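Local coordinates for protein putative O-GlcNAcase nagJ (Clostridium perfringens, PDB 6PV5) that probably removes terminal N-acetylhexosamine residues from glycoconjugates, using the catalytic domain of a family 84 glycoside hydrolase, at residues T337-E341 and K354-F360; E316-N322 and T363-I368. All coordinates share one frame; numbering follows the deposited sequence.

How the contacts relate
Both contacts belong to the eight-stranded parallel beta/alpha barrel of the catalytic domain, and their centres lie about 13 Å apart. Contact 1 is nested in the chain loop that contact 2 closes: it joins the end of strand 336-338 to helix 355-363 and holds a 1,2-ethanediol, while contact 2 joins helix 311-326 to the loop leading from helix 355-363 to strand 369-372. They meet in an apolar layer between strand and helices, where Leu318 CD1 lies 3.6 Å from Phe360 CZ and Thr337 CG2 lies 4.0 Å from Ile368 CG2. Contact 1 is near the predicted proton donor, the side chain of Val340 being about 8 Å from that of Asp305; contact 2 lies away from it.

Contact 1: T337-E341 and K354-F360; sequences TVPVE and KTYTKEF. With EDO (1,2-ethanediol), chain F.
Glu341 reaches past Tyr356 to the first turn of helix 355-363, its side chain running opposite to that of the tyrosine and its carboxylate turned 68° from the ring. Thr357 OG1 donates to the anti lone pair of Glu341 OE1 (2.7 Å), and Thr357 N adds a weak bond. Glu341 OE2 accepts from O1 of a 1,2-ethanediol, probably from the crystallisation liquor, at 2.6 Å, and that same O1 receives Tyr356 N. Lys354 NZ, hydrogen-bonded to Ser346 O, adds only a long salt bridge to OE2, which also pairs with Arg309. Tyr356, its ring bond trans to N (chi1 168°), swings back toward the strand end. There Val340 N donates to Tyr356 OH at 3.0 Å in a nearly straight bond (176°), while the hydroxyl also pairs with Gln314. Val340 CB sits over one ring face in a CH-pi contact, and Pro339 CB meets the edge. Phe360 brings an apolar ring against Pro339 CB and Thr337 CG2, the latter at its edge 4.0 Å from Phe360 CZ. A water bridges Glu341 O and Thr357 OG1. The buried carboxylate, met by hydroxyl, amide and cationic groups, is probably stabilised as an anion beside the helix N-terminus.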
loop_
_atom_site.group_PDB
_atom_site.type_symbol
_atom_site.label_atom_id
_atom_site.label_comp_id
_atom_site.label_asym_id
_atom_site.label_seq_id
_atom_site.Cartn_x
_atom_site.Cartn_y
_atom_site.Cartn_z
ATOM N N THR A 337 4.227 6.487 -17.647
ATOM C CA THR A 337 5.329 5.715 -18.203
ATOM C C THR A 337 6.359 5.390 -17.120
ATOM O O THR A 337 6.318 5.945 -16.022
ATOM C CB THR A 337 5.973 6.437 -19.400
ATOM O OG1 THR A 337 6.825 5.516 -20.074
ATOM C CG2 THR A 337 6.786 7.653 -19.019
ATOM N N VAL A 338 7.290 4.494 -17.463
ATOM C CA VAL A 338 8.474 4.248 -16.653
ATOM C C VAL A 338 9.658 4.102 -17.601
ATOM O O VAL A 338 9.604 3.341 -18.564
ATOM C CB VAL A 338 8.337 3.034 -15.694
ATOM C CG1 VAL A 338 8.118 1.739 -16.446
ATOM C CG2 VAL A 338 9.570 2.878 -14.807
ATOM N N PRO A 339 10.769 4.826 -17.342
ATOM C CA PRO A 339 11.923 4.814 -18.237
ATOM C C PRO A 339 12.755 3.540 -18.104
ATOM O O PRO A 339 12.551 2.752 -17.178
ATOM C CB PRO A 339 12.763 6.029 -17.810
ATOM C CG PRO A 339 12.038 6.666 -16.641
ATOM C CD PRO A 339 10.932 5.735 -16.208
ATOM N N VAL A 340 13.707 3.374 -19.031
ATOM C CA VAL A 340 14.722 2.342 -18.936
ATOM C C VAL A 340 15.580 2.604 -17.692
ATOM O O VAL A 340 15.843 1.678 -16.935
ATOM C CB VAL A 340 15.568 2.258 -20.225
ATOM C CG1 VAL A 340 16.795 1.376 -20.053
ATOM C CG2 VAL A 340 14.748 1.801 -21.423
ATOM N N GLU A 341 15.997 3.865 -17.487
ATOM C CA GLU A 341 16.790 4.263 -16.332
ATOM C C GLU A 341 15.834 4.683 -15.219
ATOM O O GLU A 341 15.551 5.864 -15.046
ATOM C CB GLU A 341 17.830 5.335 -16.715
ATOM C CG GLU A 341 18.930 4.810 -17.631
ATOM C CD GLU A 341 19.917 5.778 -18.286
ATOM O OE1 GLU A 341 19.711 7.017 -18.242
ATOM O OE2 GLU A 341 20.897 5.284 -18.866
ATOM N N LYS A 354 22.812 11.131 -17.544
ATOM C CA LYS A 354 23.211 10.167 -18.568
ATOM C C LYS A 354 22.443 10.400 -19.875
ATOM O O LYS A 354 21.369 10.979 -19.866
ATOM C CB LYS A 354 23.101 8.731 -18.049
ATOM C CG LYS A 354 24.393 8.205 -17.435
ATOM C CD LYS A 354 24.219 7.073 -16.466
ATOM C CE LYS A 354 24.167 5.716 -17.130
ATOM N NZ LYS A 354 23.484 4.729 -16.251
ATOM N N THR A 355 22.994 9.914 -20.990
ATOM C CA THR A 355 22.434 10.175 -22.308
ATOM C C THR A 355 20.974 9.730 -22.390
ATOM O O THR A 355 20.113 10.515 -22.793
ATOM C CB THR A 355 23.274 9.528 -23.417
ATOM O OG1 THR A 355 24.644 9.847 -23.188
ATOM C CG2 THR A 355 22.880 9.978 -24.806
ATOM N N TYR A 356 20.677 8.476 -22.016
ATOM C CA TYR A 356 19.299 8.017 -22.172
ATOM C C TYR A 356 18.322 8.963 -21.471
ATOM O O TYR A 356 17.304 9.357 -22.043
ATOM C CB TYR A 356 19.103 6.539 -21.798
ATOM C CG TYR A 356 17.644 6.152 -21.676
ATOM C CD1 TYR A 356 16.965 5.579 -22.740
ATOM C CD2 TYR A 356 16.927 6.420 -20.521
ATOM C CE1 TYR A 356 15.623 5.235 -22.647
ATOM C CE2 TYR A 356 15.573 6.127 -20.427
ATOM C CZ TYR A 356 14.922 5.520 -21.488
ATOM O OH TYR A 356 13.594 5.223 -21.410
ATOM N N THR A 357 18.631 9.320 -20.219
ATOM C CA THR A 357 17.721 10.116 -19.411
ATOM C C THR A 357 17.602 11.515 -20.003
ATOM O O THR A 357 16.522 12.118 -19.973
ATOM C CB THR A 357 18.162 10.175 -17.940
ATOM O OG1 THR A 357 18.001 8.865 -17.385
ATOM C CG2 THR A 357 17.348 11.154 -17.120
ATOM N N LYS A 358 18.741 12.026 -20.491
ATOM C CA LYS A 358 18.793 13.359 -21.064
ATOM C C LYS A 358 17.815 13.424 -22.240
ATOM O O LYS A 358 16.939 14.264 -22.270
ATOM C CB LYS A 358 20.232 13.697 -21.465
ATOM C CG LYS A 358 20.415 15.018 -22.194
ATOM C CD LYS A 358 21.867 15.325 -22.506
ATOM C CE LYS A 358 22.035 16.638 -23.243
ATOM N NZ LYS A 358 21.300 17.736 -22.565
ATOM N N GLU A 359 17.950 12.481 -23.163
ATOM C CA GLU A 359 17.144 12.421 -24.368
ATOM C C GLU A 359 15.692 12.087 -24.039
ATOM O O GLU A 359 14.784 12.725 -24.570
ATOM C CB GLU A 359 17.774 11.413 -25.327
ATOM C CG GLU A 359 19.197 11.800 -25.680
ATOM C CD GLU A 359 19.799 11.016 -26.824
ATOM O OE1 GLU A 359 19.213 9.972 -27.193
ATOM O OE2 GLU A 359 20.861 11.454 -27.341
ATOM N N PHE A 360 15.478 11.101 -23.151
ATOM C CA PHE A 360 14.124 10.724 -22.780
ATOM C C PHE A 360 13.403 11.911 -22.138
ATOM O O PHE A 360 12.289 12.251 -22.548
ATOM C CB PHE A 360 14.088 9.429 -21.952
ATOM C CG PHE A 360 12.707 8.888 -21.667
ATOM C CD1 PHE A 360 12.023 8.127 -22.609
ATOM C CD2 PHE A 360 12.073 9.143 -20.452
ATOM C CE1 PHE A 360 10.748 7.638 -22.332
ATOM C CE2 PHE A 360 10.807 8.640 -20.171
ATOM C CZ PHE A 360 10.149 7.878 -21.114
HETATM C C1 EDO F . 23.551 5.886 -20.904
HETATM O O1 EDO F . 22.331 6.533 -20.675
HETATM C C2 EDO F . 23.255 4.946 -21.935
HETATM O O2 EDO F . 22.722 5.761 -22.951
HETATM O O HOH W 1 15.535 8.024 -16.765
#

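Contact 2: E316-N322 and T363-I368; sequences EVLNRFN and TLDKDI
Asn319 uses both ends of its amide to hold the chain just where helix 355-363 gives way to loop. Asn319 OD1 accepts Asp365 N at 2.8 Å, the N-H pointing almost straight at it (168°), and Asn319 ND2 donates to Thr363 O at 3.0 Å, approaching from above the carbonyl plane. Asparagine suits this place because one short side chain offers an acceptor and a donor to the two backbone groups. The Asp365 carboxylate stacks on this amide with the planes 11° apart, though Asn319 OD1 and Asp365 OD1, both acceptors 3.2 Å apart, form no hydrogen bond. On the tightly packed, buried side, Leu318 CD1 meets Leu364 CD1 at 3.6 Å, and Ile368 CD1 lies near Leu318 O. Buried Asn322 extends this firm part to the exposed turn: a chi1 of -171° sends its amide across, where Asn322 ND2 is shared between Asp365 OD2 (3.2 Å) and Asp367 OD1 (3.1 Å), while a water links its OD1 to Asp367 O. The solvent side is looser: Glu316 meets Thr363 by CG against CG2 (3.9 Å). The type I turn from Asp365 to Ile368 precedes strand 369-372, an alpha-to-beta connection of the kind that recurs round a TIM barrel.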
loop_
_atom_site.group_PDB
_atom_site.type_symbol
_atom_site.label_atom_id
_atom_site.label_comp_id
_atom_site.label_asym_id
_atom_site.label_seq_id
_atom_site.Cartn_x
_atom_site.Cartn_y
_atom_site.Cartn_z
ATOM N N GLU A 316 9.199 9.642 -28.144
ATOM C CA GLU A 316 8.395 10.024 -29.299
ATOM C C GLU A 316 7.156 9.139 -29.431
ATOM O O GLU A 316 6.062 9.668 -29.635
ATOM C CB GLU A 316 9.232 10.107 -30.578
ATOM C CG GLU A 316 10.080 11.363 -30.606
ATOM C CD GLU A 316 11.004 11.473 -31.805
ATOM O OE1 GLU A 316 11.069 10.496 -32.597
ATOM O OE2 GLU A 316 11.656 12.543 -31.947
ATOM N N VAL A 317 7.330 7.812 -29.281
ATOM C CA VAL A 317 6.209 6.877 -29.280
ATOM C C VAL A 317 5.193 7.334 -28.243
ATOM O O VAL A 317 4.004 7.386 -28.543
ATOM C CB VAL A 317 6.646 5.414 -29.055
ATOM C CG1 VAL A 317 5.514 4.540 -28.522
ATOM C CG2 VAL A 317 7.264 4.805 -30.304
ATOM N N LEU A 318 5.682 7.729 -27.055
ATOM C CA LEU A 318 4.820 8.180 -25.969
ATOM C C LEU A 318 4.100 9.489 -26.315
ATOM O O LEU A 318 2.935 9.662 -25.950
ATOM C CB LEU A 318 5.632 8.362 -24.675
ATOM C CG LEU A 318 6.148 7.097 -23.969
ATOM C CD1 LEU A 318 6.970 7.476 -22.739
ATOM C CD2 LEU A 318 5.001 6.187 -23.534
ATOM N N ASN A 319 4.815 10.451 -26.914
ATOM C CA ASN A 319 4.221 11.757 -27.226
ATOM C C ASN A 319 3.138 11.605 -28.302
ATOM O O ASN A 319 2.058 12.174 -28.183
ATOM C CB ASN A 319 5.247 12.781 -27.735
ATOM C CG ASN A 319 6.353 13.133 -26.757
ATOM O OD1 ASN A 319 6.175 13.115 -25.537
ATOM N ND2 ASN A 319 7.507 13.486 -27.293
ATOM N N ARG A 320 3.421 10.785 -29.312
ATOM C CA ARG A 320 2.461 10.490 -30.361
ATOM C C ARG A 320 1.219 9.825 -29.775
ATOM O O ARG A 320 0.102 10.232 -30.098
ATOM C CB ARG A 320 3.105 9.633 -31.448
ATOM C CG ARG A 320 2.440 9.792 -32.812
ATOM C CD ARG A 320 3.039 8.823 -33.812
ATOM N NE ARG A 320 2.108 8.561 -34.901
ATOM C CZ ARG A 320 2.371 7.754 -35.918
ATOM N NH1 ARG A 320 3.539 7.144 -35.993
ATOM N NH2 ARG A 320 1.469 7.552 -36.862
ATOM N N PHE A 321 1.418 8.833 -28.885
ATOM C CA PHE A 321 0.301 8.118 -28.294
ATOM C C PHE A 321 -0.541 9.089 -27.479
ATOM O O PHE A 321 -1.772 9.024 -27.499
ATOM C CB PHE A 321 0.767 6.920 -27.454
ATOM C CG PHE A 321 -0.358 6.083 -26.891
ATOM C CD1 PHE A 321 -0.846 4.990 -27.586
ATOM C CD2 PHE A 321 -0.942 6.403 -25.674
ATOM C CE1 PHE A 321 -1.880 4.219 -27.063
ATOM C CE2 PHE A 321 -1.979 5.639 -25.156
ATOM C CZ PHE A 321 -2.449 4.546 -25.853
ATOM N N ASN A 322 0.148 9.968 -26.743
ATOM C CA ASN A 322 -0.490 10.963 -25.900
ATOM C C ASN A 322 -1.313 11.920 -26.773
ATOM O O ASN A 322 -2.411 12.336 -26.395
ATOM C CB ASN A 322 0.589 11.723 -25.128
ATOM C CG ASN A 322 0.055 12.645 -24.063
ATOM O OD1 ASN A 322 -0.759 12.249 -23.229
ATOM N ND2 ASN A 322 0.567 13.860 -24.033
ATOM N N THR A 363 12.818 15.077 -24.498
ATOM C CA THR A 363 11.819 14.845 -25.531
ATOM C C THR A 363 10.396 14.736 -24.981
ATOM O O THR A 363 9.459 15.116 -25.670
ATOM C CB THR A 363 12.143 13.583 -26.333
ATOM O OG1 THR A 363 13.509 13.711 -26.694
ATOM C CG2 THR A 363 11.295 13.397 -27.570
ATOM N N LEU A 364 10.214 14.208 -23.763
ATOM C CA LEU A 364 8.910 13.716 -23.333
ATOM C C LEU A 364 8.003 14.864 -22.904
ATOM O O LEU A 364 8.415 15.666 -22.080
ATOM C CB LEU A 364 9.122 12.756 -22.154
ATOM C CG LEU A 364 7.874 12.022 -21.661
ATOM C CD1 LEU A 364 7.423 11.000 -22.701
ATOM C CD2 LEU A 364 8.127 11.341 -20.312
ATOM N N ASP A 365 6.743 14.881 -23.394
ATOM C CA ASP A 365 5.742 15.866 -23.002
ATOM C C ASP A 365 5.526 15.903 -21.489
ATOM O O ASP A 365 5.295 14.871 -20.851
ATOM C CB ASP A 365 4.355 15.522 -23.556
ATOM C CG ASP A 365 4.154 15.587 -25.062
ATOM O OD1 ASP A 365 5.056 16.097 -25.775
ATOM O OD2 ASP A 365 3.064 15.134 -25.515
ATOM N N LYS A 366 5.415 17.119 -20.958
ATOM C CA LYS A 366 5.389 17.390 -19.529
ATOM C C LYS A 366 4.134 16.863 -18.830
ATOM O O LYS A 366 4.136 16.697 -17.604
ATOM C CB LYS A 366 5.625 18.872 -19.225
ATOM C CG LYS A 366 7.044 19.368 -19.497
ATOM C CD LYS A 366 7.432 20.588 -18.676
ATOM C CE LYS A 366 8.400 21.541 -19.357
ATOM N NZ LYS A 366 9.503 20.833 -20.058
ATOM N N ASP A 367 3.063 16.600 -19.583
ATOM C CA ASP A 367 1.835 16.150 -18.944
ATOM C C ASP A 367 1.780 14.617 -18.888
ATOM O O ASP A 367 0.782 14.050 -18.438
ATOM C CB ASP A 367 0.606 16.829 -19.561
ATOM C CG ASP A 367 0.341 16.452 -21.009
ATOM O OD1 ASP A 367 1.191 15.737 -21.614
ATOM O OD2 ASP A 367 -0.716 16.877 -21.530
ATOM N N ILE A 368 2.848 13.949 -19.359
ATOM C CA ILE A 368 2.979 12.506 -19.209
ATOM C C ILE A 368 3.630 12.224 -17.857
ATOM O O ILE A 368 4.646 12.823 -17.537
ATOM C CB ILE A 368 3.780 11.889 -20.368
ATOM C CG1 ILE A 368 3.062 12.072 -21.713
ATOM C CG2 ILE A 368 4.101 10.425 -20.071
ATOM C CD1 ILE A 368 3.919 11.748 -22.934
HETATM O O HOH W 2 -0.839 12.489 -20.487
#